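Local coordinates for protein 2,3-bisphosphoglycerate-independent phosphoglycerate mutase (PDB 2ZKT) that probably interconverts 2-phosphoglycerate and 3-phosphoglycerate in glycolysis, as a metal-binding phosphoglycerate mutase that needs no 2,3-bisphosphoglycerate, at residues 9-14 with 342-347. Residues are numbered along the deposited sequence; the frame is centred on the assembly and turned at random.
Sequences LIILDG and AITGDH. With ZN (zinc ion), chain G.
Ile10 and Ile343 pair in register on two parallel neighbouring strands, 6-12 and 339-344, in the central sheet of the alkaline phosphatase superfamily fold. The strands end together at a zinc site. Three backbone bonds join them. Ile10 N gives its hydrogen to Ala342 O at 2.7 Å, and Ile10 O accepts from Thr344 N. Thr344 O accepts from Leu12 N at 2.8 Å. Leu9 and Ile11 turn their backbone polar groups the other way and bond to strand 296-301. Thr344 OG1, anti to the backbone N (chi1 -170°), is satisfied by Pro362 O, while CG2 packs against Ile11 CD1. Ile11 CG2 lies 3.6 Å from Asp346 N, and the two side chains cross at about a right angle. An alanine at Ile11 would probably open a gap beside Thr344 CG2 and Asp346 N.

Beyond the strands, Asp346 OD2, His347 NE2 and Ser60 bind zinc. Asp13 OD1 binds it at 2.3 Å and Asp13 OD2 more loosely at 2.7 Å. Asp13 OD2 also accepts a weak hydrogen bond from His300 NE2. It lies 3.4 Å from Asp346 OD2, a repulsion the metal probably offsets. Asp13 and His347 meet the zinc with carboxylate and ring nearly perpendicular. Asp346 OD1 accepts a weak bond from Gly14 N at 3.3 Å, and that same nitrogen sits over one face of the His347 ring, toward its rim.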
loop_
_atom_site.group_PDB
_atom_site.type_symbol
_atom_site.label_atom_id
_atom_site.label_comp_id
_atom_site.label_asym_id
_atom_site.label_seq_id
_atom_site.Cartn_x
_atom_site.Cartn_y
_atom_site.Cartn_z
ATOM N N LEU B 9 5.094 -18.801 10.254
ATOM C CA LEU B 9 5.448 -18.663 8.861
ATOM C C LEU B 9 4.211 -18.275 8.047
ATOM O O LEU B 9 3.237 -19.041 7.950
ATOM C CB LEU B 9 6.042 -19.979 8.342
ATOM C CG LEU B 9 6.391 -20.016 6.846
ATOM C CD1 LEU B 9 7.256 -18.816 6.496
ATOM C CD2 LEU B 9 7.100 -21.326 6.508
ATOM N N ILE B 10 4.267 -17.082 7.453
ATOM C CA ILE B 10 3.159 -16.557 6.664
ATOM C C ILE B 10 3.450 -16.531 5.160
ATOM O O ILE B 10 4.434 -15.929 4.708
ATOM C CB ILE B 10 2.804 -15.142 7.184
ATOM C CG1 ILE B 10 2.338 -15.262 8.648
ATOM C CG2 ILE B 10 1.732 -14.483 6.312
ATOM C CD1 ILE B 10 1.949 -13.948 9.272
ATOM N N ILE B 11 2.597 -17.208 4.389
ATOM C CA ILE B 11 2.753 -17.253 2.941
ATOM C C ILE B 11 1.650 -16.498 2.191
ATOM O O ILE B 11 0.445 -16.792 2.332
ATOM C CB ILE B 11 2.772 -18.711 2.410
ATOM C CG1 ILE B 11 4.027 -19.444 2.926
ATOM C CG2 ILE B 11 2.729 -18.714 0.883
ATOM C CD1 ILE B 11 5.340 -18.795 2.503
ATOM N N LEU B 12 2.078 -15.516 1.398
ATOM C CA LEU B 12 1.164 -14.733 0.584
ATOM C C LEU B 12 1.368 -15.269 -0.835
ATOM O O LEU B 12 2.237 -14.805 -1.571
ATOM C CB LEU B 12 1.521 -13.247 0.668
ATOM C CG LEU B 12 1.617 -12.715 2.107
ATOM C CD1 LEU B 12 1.716 -11.208 2.052
ATOM C CD2 LEU B 12 0.398 -13.135 2.923
ATOM N N ASP B 13 0.568 -16.279 -1.182
ATOM C CA ASP B 13 0.623 -16.962 -2.473
ATOM C C ASP B 13 0.850 -16.034 -3.675
ATOM O O ASP B 13 0.147 -15.033 -3.852
ATOM C CB ASP B 13 -0.672 -17.773 -2.654
ATOM C CG ASP B 13 -0.460 -19.058 -3.435
ATOM O OD1 ASP B 13 -0.323 -18.981 -4.678
ATOM O OD2 ASP B 13 -0.414 -20.146 -2.799
ATOM N N GLY B 14 1.851 -16.377 -4.489
ATOM C CA GLY B 14 2.167 -15.588 -5.675
ATOM C C GLY B 14 2.579 -14.144 -5.407
ATOM O O GLY B 14 2.477 -13.292 -6.290
ATOM N N ALA B 342 8.070 -15.053 9.993
ATOM C CA ALA B 342 8.618 -15.033 8.649
ATOM C C ALA B 342 7.475 -14.832 7.660
ATOM O O ALA B 342 6.405 -15.439 7.789
ATOM C CB ALA B 342 9.362 -16.345 8.356
ATOM N N ILE B 343 7.691 -13.971 6.673
ATOM C CA ILE B 343 6.661 -13.711 5.680
ATOM C C ILE B 343 7.248 -13.737 4.277
ATOM O O ILE B 343 8.285 -13.127 4.004
ATOM C CB ILE B 343 6.003 -12.332 5.917
ATOM C CG1 ILE B 343 5.350 -12.299 7.305
ATOM C CG2 ILE B 343 4.975 -12.048 4.818
ATOM C CD1 ILE B 343 4.823 -10.935 7.723
ATOM N N THR B 344 6.592 -14.457 3.379
ATOM C CA THR B 344 7.061 -14.493 2.001
ATOM C C THR B 344 5.985 -15.103 1.109
ATOM O O THR B 344 4.837 -15.266 1.497
ATOM C CB THR B 344 8.341 -15.343 1.949
ATOM O OG1 THR B 344 8.954 -15.199 0.663
ATOM C CG2 THR B 344 8.002 -16.823 2.165
ATOM N N GLY B 345 6.381 -15.407 -0.136
ATOM C CA GLY B 345 5.470 -16.128 -1.013
ATOM C C GLY B 345 6.085 -17.469 -1.415
ATOM O O GLY B 345 7.296 -17.639 -1.437
ATOM N N ASP B 346 5.206 -18.454 -1.680
ATOM C CA ASP B 346 5.715 -19.739 -2.152
ATOM C C ASP B 346 6.324 -19.617 -3.558
ATOM O O ASP B 346 7.034 -20.494 -4.040
ATOM C CB ASP B 346 4.563 -20.753 -2.150
ATOM C CG ASP B 346 3.403 -20.217 -2.981
ATOM O OD1 ASP B 346 3.160 -19.008 -2.912
ATOM O OD2 ASP B 346 2.754 -21.004 -3.667
ATOM N N HIS B 347 5.994 -18.490 -4.232
ATOM C CA HIS B 347 6.563 -18.239 -5.555
ATOM C C HIS B 347 6.096 -16.891 -6.132
ATOM O O HIS B 347 5.260 -16.193 -5.567
ATOM C CB HIS B 347 6.153 -19.390 -6.484
ATOM C CG HIS B 347 4.653 -19.402 -6.653
ATOM N ND1 HIS B 347 3.977 -18.462 -7.361
ATOM C CD2 HIS B 347 3.734 -20.345 -6.174
ATOM C CE1 HIS B 347 2.681 -18.834 -7.314
ATOM N NE2 HIS B 347 2.506 -19.958 -6.608
HETATM ZN ZN ZN G . 0.920 -20.857 -4.989
#